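Local structure of putative sugar ABC transporter, substrate-binding protein (4WZZ) at residues 274-286 against 359-371. The protein probably captures sugars for an ABC transporter and binds L-rhamnose. Sequence-based numbering, arbitrary orientation.
Sequences GLPSEMADYIGDD and FEPSNIAEWAKVY. With EDO (1,2-ethanediol), chain D.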
ATOM      1  N   GLY A 274       3.783   8.177   0.313  1.00  8.83           N
ATOM      2  CA  GLY A 274       4.483   8.335   1.567  1.00  7.86           C
ATOM      3  C   GLY A 274       3.596   8.720   2.751  1.00  8.02           C
ATOM      4  O   GLY A 274       2.462   9.179   2.593  1.00  8.20           O
ATOM      5  N   LEU A 275       4.142   8.542   3.949  1.00  8.71           N
ATOM      6  CA  LEU A 275       3.454   8.927   5.184  1.00  9.37           C
ATOM      7  C   LEU A 275       3.676  10.403   5.419  1.00 10.17           C
ATOM      8  O   LEU A 275       4.825  10.855   5.422  1.00  9.76           O
ATOM      9  CB  LEU A 275       4.008   8.168   6.388  1.00  9.79           C
ATOM     10  CG  LEU A 275       3.630   6.681   6.484  1.00  9.90           C
ATOM     11  CD1 LEU A 275       4.309   6.039   7.665  1.00 11.02           C
ATOM     12  CD2 LEU A 275       2.137   6.471   6.603  1.00  9.67           C
ATOM     13  N   PRO A 276       2.591  11.165   5.615  1.00  9.82           N
ATOM     14  CA  PRO A 276       2.776  12.584   5.966  1.00 10.44           C
ATOM     15  C   PRO A 276       3.742  12.822   7.143  1.00 10.96           C
ATOM     16  O   PRO A 276       4.581  13.744   7.121  1.00 11.61           O
ATOM     17  CB  PRO A 276       1.350  13.038   6.299  1.00 11.04           C
ATOM     18  CG  PRO A 276       0.464  12.156   5.414  1.00 11.44           C
ATOM     19  CD  PRO A 276       1.163  10.804   5.466  1.00  9.91           C
ATOM     20  N   SER A 277       3.655  11.986   8.165  1.00 11.20           N
ATOM     21  CA  SER A 277       4.509  12.095   9.355  1.00 12.27           C
ATOM     22  C   SER A 277       6.009  12.022   9.023  1.00 13.92           C
ATOM     23  O   SER A 277       6.819  12.741   9.611  1.00 17.99           O
ATOM     24  CB  SER A 277       4.149  11.008  10.368  1.00 14.43           C
ATOM     25  OG  SER A 277       4.388   9.723   9.810  1.00 13.53           O
ATOM     26  N   GLU A 278       6.375  11.152   8.091  1.00 11.54           N
ATOM     27  CA  GLU A 278       7.763  10.977   7.679  1.00 11.16           C
ATOM     28  C   GLU A 278       8.227  12.002   6.635  1.00 16.89           C
ATOM     29  O   GLU A 278       9.408  12.373   6.583  1.00 18.32           O
ATOM     30  CB  GLU A 278       7.942   9.571   7.102  1.00 12.25           C
ATOM     31  CG  GLU A 278       7.801   8.484   8.137  1.00 14.41           C
ATOM     32  CD  GLU A 278       8.183   7.120   7.591  1.00 20.78           C
ATOM     33  OE1 GLU A 278       7.714   6.750   6.503  1.00 15.34           O
ATOM     34  OE2 GLU A 278       8.947   6.411   8.265  1.00 20.87           O
HETATM   35  N   MSE A 279       7.315  12.449   5.782  1.00  9.98           N
HETATM   36  CA  MSE A 279       7.708  13.257   4.649  1.00  9.79           C
HETATM   37  C   MSE A 279       7.552  14.751   4.891  1.00 10.51           C
HETATM   38  O   MSE A 279       8.008  15.528   4.080  1.00 10.82           O
HETATM   39  CB  MSE A 279       6.894  12.872   3.418  1.00 11.98           C
HETATM   40  CG  MSE A 279       7.221  11.505   2.882  1.00 11.24           C
HETATM   41 SE   MSE A 279       9.058  11.468   2.223  1.00 21.88          SE
HETATM   42  CE  MSE A 279       8.866  12.763   0.749  1.00 10.37           C
ATOM     43  N   ALA A 280       6.941  15.137   6.005  1.00 12.10           N
ATOM     44  CA  ALA A 280       6.611  16.543   6.256  1.00 12.49           C
ATOM     45  C   ALA A 280       7.791  17.501   6.005  1.00 15.29           C
ATOM     46  O   ALA A 280       7.649  18.543   5.353  1.00 17.50           O
ATOM     47  CB  ALA A 280       6.118  16.696   7.662  1.00 18.15           C
ATOM     48  N   ASP A 281       8.961  17.151   6.502  1.00 13.31           N
ATOM     49  CA  ASP A 281      10.090  18.079   6.405  1.00 15.53           C
ATOM     50  C   ASP A 281      10.726  18.090   5.017  1.00 14.66           C
ATOM     51  O   ASP A 281      11.598  18.937   4.751  1.00 18.14           O
ATOM     52  CB  ASP A 281      11.141  17.754   7.448  1.00 23.04           C
ATOM     53  CG  ASP A 281      10.617  17.861   8.875  1.00 27.31           C
ATOM     54  OD1 ASP A 281       9.587  18.544   9.109  1.00 27.91           O
ATOM     55  OD2 ASP A 281      11.257  17.260   9.771  1.00 28.39           O
ATOM     56  N   TYR A 282      10.322  17.170   4.134  1.00 12.71           N
ATOM     57  CA  TYR A 282      10.879  17.100   2.792  1.00 11.92           C
ATOM     58  C   TYR A 282       9.971  17.672   1.744  1.00 14.67           C
ATOM     59  O   TYR A 282      10.321  17.706   0.564  1.00 15.42           O
ATOM     60  CB  TYR A 282      11.156  15.658   2.409  1.00 15.40           C
ATOM     61  CG  TYR A 282      12.120  14.959   3.294  1.00 14.54           C
ATOM     62  CD1 TYR A 282      13.462  15.322   3.316  1.00 13.23           C
ATOM     63  CD2 TYR A 282      11.723  13.895   4.069  1.00 18.31           C
ATOM     64  CE1 TYR A 282      14.355  14.666   4.101  1.00 19.30           C
ATOM     65  CE2 TYR A 282      12.607  13.232   4.858  1.00 21.48           C
ATOM     66  CZ  TYR A 282      13.924  13.606   4.868  1.00 22.07           C
ATOM     67  OH  TYR A 282      14.802  12.918   5.653  1.00 24.44           O
ATOM     68  N   ILE A 283       8.783  18.089   2.161  1.00 13.86           N
ATOM     69  CA  ILE A 283       7.798  18.586   1.229  1.00 11.20           C
ATOM     70  C   ILE A 283       7.842  20.101   1.164  1.00 13.59           C
ATOM     71  O   ILE A 283       7.795  20.782   2.192  1.00 15.28           O
ATOM     72  CB  ILE A 283       6.406  18.050   1.583  1.00 11.02           C
ATOM     73  CG1 ILE A 283       6.362  16.557   1.231  1.00 10.43           C
ATOM     74  CG2 ILE A 283       5.303  18.854   0.895  1.00 14.78           C
ATOM     75  CD1 ILE A 283       5.111  15.846   1.716  1.00 13.79           C
ATOM     76  N   GLY A 284       7.945  20.612  -0.055  1.00 13.84           N
ATOM     77  CA  GLY A 284       8.032  22.045  -0.296  1.00 16.37           C
ATOM     78  C   GLY A 284       8.144  22.324  -1.780  1.00 16.73           C
ATOM     79  O   GLY A 284       8.654  21.502  -2.536  1.00 18.75           O
ATOM     80  N   ASP A 285       7.697  23.508  -2.188  1.00 21.60           N
ATOM     81  CA  ASP A 285       7.778  23.916  -3.584  1.00 21.29           C
ATOM     82  C   ASP A 285       8.896  24.949  -3.733  1.00 25.51           C
ATOM     83  O   ASP A 285       8.633  26.107  -4.002  1.00 23.40           O
ATOM     84  CB  ASP A 285       6.429  24.512  -4.026  1.00 22.55           C
ATOM     85  CG  ASP A 285       6.383  24.834  -5.515  1.00 35.69           C
ATOM     86  OD1 ASP A 285       7.072  24.147  -6.302  1.00 37.15           O
ATOM     87  OD2 ASP A 285       5.646  25.787  -5.887  1.00 36.46           O
ATOM     88  N   ASP A 286      10.133  24.518  -3.519  1.00 25.66           N
ATOM     89  CA  ASP A 286      11.291  25.389  -3.635  1.00 21.81           C
ATOM     90  C   ASP A 286      12.530  24.536  -3.818  1.00 23.51           C
ATOM     91  O   ASP A 286      12.441  23.304  -3.855  1.00 20.91           O
ATOM     92  CB  ASP A 286      11.440  26.301  -2.410  1.00 24.43           C
ATOM     93  CG  ASP A 286      11.548  25.526  -1.119  1.00 28.19           C
ATOM     94  OD1 ASP A 286      12.265  24.503  -1.088  1.00 21.73           O
ATOM     95  OD2 ASP A 286      10.909  25.935  -0.124  1.00 38.12           O
ATOM     96  N   PHE A 359      -0.987  15.020  -0.723  1.00  9.64           N
ATOM     97  CA  PHE A 359      -0.320  15.746   0.344  1.00  9.53           C
ATOM     98  C   PHE A 359       0.658  16.731  -0.273  1.00 12.70           C
ATOM     99  O   PHE A 359       1.504  16.354  -1.085  1.00 11.81           O
ATOM    100  CB  PHE A 359       0.388  14.775   1.315  1.00 10.35           C
ATOM    101  CG  PHE A 359      -0.576  13.849   2.017  1.00  8.36           C
ATOM    102  CD1 PHE A 359      -1.354  14.326   3.063  1.00 12.47           C
ATOM    103  CD2 PHE A 359      -0.742  12.546   1.601  1.00 11.60           C
ATOM    104  CE1 PHE A 359      -2.256  13.508   3.691  1.00 14.00           C
ATOM    105  CE2 PHE A 359      -1.634  11.718   2.225  1.00 11.93           C
ATOM    106  CZ  PHE A 359      -2.409  12.199   3.266  1.00 14.35           C
ATOM    107  N   GLU A 360       0.505  17.988   0.083  1.00 12.68           N
ATOM    108  CA  GLU A 360       1.265  19.049  -0.552  1.00 12.62           C
ATOM    109  C   GLU A 360       1.516  20.121   0.503  1.00 14.30           C
ATOM    110  O   GLU A 360       1.014  20.043   1.617  1.00 14.12           O
ATOM    111  CB  GLU A 360       0.469  19.601  -1.737  1.00 13.19           C
ATOM    112  CG  GLU A 360      -0.940  20.034  -1.375  1.00 17.73           C
ATOM    113  CD  GLU A 360      -1.671  20.660  -2.552  1.00 20.82           C
ATOM    114  OE1 GLU A 360      -1.114  21.583  -3.184  1.00 21.89           O
ATOM    115  OE2 GLU A 360      -2.800  20.226  -2.833  1.00 23.20           O
ATOM    116  N   PRO A 361       2.312  21.150   0.169  1.00 15.93           N
ATOM    117  CA  PRO A 361       2.609  22.169   1.177  1.00 14.04           C
ATOM    118  C   PRO A 361       1.381  22.772   1.863  1.00 16.06           C
ATOM    119  O   PRO A 361       1.408  23.125   3.049  1.00 19.32           O
ATOM    120  CB  PRO A 361       3.349  23.242   0.362  1.00 19.71           C
ATOM    121  CG  PRO A 361       4.057  22.428  -0.718  1.00 18.22           C
ATOM    122  CD  PRO A 361       3.118  21.297  -1.057  1.00 16.69           C
ATOM    123  N   SER A 362       0.288  22.899   1.128  1.00 16.23           N
ATOM    124  CA  SER A 362      -0.890  23.544   1.701  1.00 17.90           C
ATOM    125  C   SER A 362      -1.627  22.700   2.750  1.00 15.67           C
ATOM    126  O   SER A 362      -2.483  23.212   3.441  1.00 17.03           O
ATOM    127  CB  SER A 362      -1.852  23.971   0.591  1.00 21.37           C
ATOM    128  OG  SER A 362      -2.384  22.854  -0.095  1.00 21.52           O
ATOM    129  N   ASN A 363      -1.307  21.407   2.874  1.00 14.21           N
ATOM    130  CA  ASN A 363      -2.011  20.558   3.839  1.00 14.93           C
ATOM    131  C   ASN A 363      -1.139  19.569   4.585  1.00 15.31           C
ATOM    132  O   ASN A 363      -1.640  18.791   5.366  1.00 12.56           O
ATOM    133  CB  ASN A 363      -3.170  19.777   3.186  1.00 14.58           C
ATOM    134  CG  ASN A 363      -2.694  18.709   2.205  1.00 13.20           C
ATOM    135  OD1 ASN A 363      -1.517  18.400   2.116  1.00 12.07           O
ATOM    136  ND2 ASN A 363      -3.648  18.102   1.501  1.00 16.76           N
ATOM    137  N   ILE A 364       0.169  19.596   4.381  1.00 12.23           N
ATOM    138  CA  ILE A 364       1.004  18.497   4.886  1.00 11.63           C
ATOM    139  C   ILE A 364       1.106  18.497   6.410  1.00 13.76           C
ATOM    140  O   ILE A 364       1.025  17.442   7.030  1.00 13.47           O
ATOM    141  CB  ILE A 364       2.414  18.500   4.209  1.00  9.84           C
ATOM    142  CG1 ILE A 364       3.326  17.396   4.757  1.00 11.82           C
ATOM    143  CG2 ILE A 364       3.107  19.860   4.388  1.00 12.47           C
ATOM    144  CD1 ILE A 364       2.810  16.031   4.534  1.00  9.92           C
ATOM    145  N   ALA A 365       1.253  19.666   7.028  1.00 11.91           N
ATOM    146  CA  ALA A 365       1.560  19.698   8.447  1.00 17.72           C
ATOM    147  C   ALA A 365       0.407  19.137   9.284  1.00 15.83           C
ATOM    148  O   ALA A 365       0.631  18.391  10.244  1.00 14.37           O
ATOM    149  CB  ALA A 365       1.928  21.110   8.882  1.00 17.16           C
ATOM    150  N   GLU A 366      -0.831  19.464   8.916  1.00 16.43           N
ATOM    151  CA  GLU A 366      -1.988  19.004   9.704  1.00 15.07           C
ATOM    152  C   GLU A 366      -2.111  17.483   9.641  1.00 18.21           C
ATOM    153  O   GLU A 366      -2.444  16.843  10.633  1.00 18.66           O
ATOM    154  CB  GLU A 366      -3.285  19.700   9.260  1.00 16.56           C
ATOM    155  CG  GLU A 366      -3.732  19.340   7.856  1.00 17.67           C
ATOM    156  CD  GLU A 366      -4.622  20.377   7.234  1.00 29.03           C
ATOM    157  OE1 GLU A 366      -5.837  20.118   7.120  1.00 35.26           O
ATOM    158  OE2 GLU A 366      -4.114  21.453   6.846  1.00 18.09           O
ATOM    159  N   TRP A 367      -1.780  16.889   8.488  1.00 13.14           N
ATOM    160  CA  TRP A 367      -1.913  15.454   8.326  1.00 13.43           C
ATOM    161  C   TRP A 367      -0.760  14.680   8.937  1.00 11.28           C
ATOM    162  O   TRP A 367      -0.899  13.487   9.208  1.00 13.82           O
ATOM    163  CB  TRP A 367      -2.104  15.082   6.849  1.00 13.47           C
ATOM    164  CG  TRP A 367      -3.478  15.412   6.367  1.00 13.61           C
ATOM    165  CD1 TRP A 367      -3.858  16.518   5.689  1.00 13.64           C
ATOM    166  CD2 TRP A 367      -4.675  14.626   6.552  1.00 14.77           C
ATOM    167  NE1 TRP A 367      -5.207  16.485   5.436  1.00 15.28           N
ATOM    168  CE2 TRP A 367      -5.734  15.335   5.956  1.00 14.04           C
ATOM    169  CE3 TRP A 367      -4.941  13.394   7.153  1.00 16.83           C
ATOM    170  CZ2 TRP A 367      -7.050  14.855   5.936  1.00 16.88           C
ATOM    171  CZ3 TRP A 367      -6.253  12.920   7.134  1.00 15.83           C
ATOM    172  CH2 TRP A 367      -7.289  13.654   6.540  1.00 17.87           C
ATOM    173  N   ALA A 368       0.368  15.354   9.156  1.00 14.89           N
ATOM    174  CA  ALA A 368       1.561  14.703   9.683  1.00 15.12           C
ATOM    175  C   ALA A 368       1.323  14.205  11.106  1.00 16.80           C
ATOM    176  O   ALA A 368       2.036  13.321  11.577  1.00 19.28           O
ATOM    177  CB  ALA A 368       2.723  15.648   9.646  1.00 16.22           C
ATOM    178  N   LYS A 369       0.330  14.778  11.778  1.00 18.91           N
ATOM    179  CA  LYS A 369      -0.017  14.328  13.113  1.00 20.96           C
ATOM    180  C   LYS A 369      -1.015  13.175  13.129  1.00 19.12           C
ATOM    181  O   LYS A 369      -1.321  12.642  14.208  1.00 24.86           O
ATOM    182  CB  LYS A 369      -0.566  15.497  13.939  1.00 25.62           C
ATOM    183  CG  LYS A 369       0.476  16.582  14.202  1.00 36.42           C
ATOM    184  CD  LYS A 369       1.781  16.033  14.813  1.00 40.71           C
ATOM    185  CE  LYS A 369       1.852  16.241  16.332  1.00 43.84           C
ATOM    186  NZ  LYS A 369       3.226  15.931  16.885  1.00 44.32           N
ATOM    187  N   VAL A 370      -1.527  12.800  11.961  1.00 16.53           N
ATOM    188  CA  VAL A 370      -2.533  11.742  11.860  1.00 13.44           C
ATOM    189  C   VAL A 370      -1.866  10.404  11.511  1.00 17.54           C
ATOM    190  O   VAL A 370      -2.129   9.388  12.153  1.00 18.58           O
ATOM    191  CB  VAL A 370      -3.619  12.066  10.822  1.00 18.70           C
ATOM    192  CG1 VAL A 370      -4.764  11.063  10.901  1.00 17.49           C
ATOM    193  CG2 VAL A 370      -4.145  13.484  11.014  1.00 22.24           C
ATOM    194  N   TYR A 371      -0.985  10.403  10.511  1.00 13.99           N
ATOM    195  CA  TYR A 371      -0.219   9.201  10.196  1.00  9.56           C
ATOM    196  C   TYR A 371       1.042   9.550   9.419  1.00 14.20           C
ATOM    197  O   TYR A 371       1.982   8.745   9.341  1.00 13.83           O
ATOM    198  CB  TYR A 371      -1.055   8.174   9.417  1.00 11.71           C
ATOM    199  CG  TYR A 371      -1.837   8.678   8.234  1.00 11.38           C
ATOM    200  CD1 TYR A 371      -1.251   8.783   6.970  1.00 10.72           C
ATOM    201  CD2 TYR A 371      -3.189   9.008   8.355  1.00 12.41           C
ATOM    202  CE1 TYR A 371      -1.980   9.214   5.890  1.00 13.59           C
ATOM    203  CE2 TYR A 371      -3.915   9.439   7.284  1.00 13.86           C
ATOM    204  CZ  TYR A 371      -3.318   9.537   6.041  1.00 11.05           C
ATOM    205  OH  TYR A 371      -4.074   9.957   4.957  1.00 13.30           O
ATOM    206  OXT TYR A 371       1.119  10.665   8.894  1.00 12.80           O
TER
HETATM  207  C1  EDO D 403      -6.805  11.356   3.943  1.00 26.08           C
HETATM  208  O1  EDO D 403      -6.652  10.259   4.847  1.00 18.84           O
HETATM  209  C2  EDO D 403      -8.160  11.222   3.263  1.00 28.67           C
HETATM  210  O2  EDO D 403      -8.132  10.010   2.493  1.00 38.15           O
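Pro-276 lies over the ring of Phe-359, and the geometry is that of a CH-pi contact: its CG stands 3.5 Å from the ring centroid and only 12° off the normal. The same proline is enclosed on further sides. Its CB meets Ile-364 CD1 and Trp-367 CB, while its CD touches CD1 of the Tyr-371 ring at 3.5 Å, an oblique approach. Ile-364 continues the tight zone: with CG1 anti to the backbone N (chi1 178°), it sets CG1 against Ala-280 CA and CD1 against Ile-283 CD1, the latter pair 3.6 Å apart.

The polar part of the contact is the chain terminus. The Tyr-371 carboxylate is gripped through both oxygens, OXT by Ser-277 N at 3.0 Å and O by Ser-277 OG at 2.6 Å. The hydroxyl approaches O well out of the carboxylate plane, by 41°. The N-H of Ser-277, at the start of the one-turn helix 276-279, and the hydroxyl together probably help to stabilise the negative charge.

Packing is looser toward Gly-284 and Asp-285, beside the exposed Pro-361. There Pro-361 CG comes no nearer than 4.0 Å to Gly-284 CA, although Pro-361 CD still reaches Ile-283 CG2 at 3.8 Å. At the aromatic end, Tyr-371 OH hydrogen-bonds an ethanediol, probably a crystallisation additive, whose C1 lies over a Trp-367 face.

The contact thus packs the C-terminal tail, with helix 364-368, onto the four-stranded-sheet lobe of a periplasmic-binding-protein fold; the Leu-275 side chain is about 7 Å from the bound rhamnose. Helix 276-279 follows outermost strand 269-272. Leu-275 and Phe-359 both pack on Leu-296 of strand 294-296, antiparallel partner of strand 357-359; the selenomethionine side chain at Met-279 touches Ile-252 of helix 249-261, and Tyr-371 touches Lys-71 of helix 67-82.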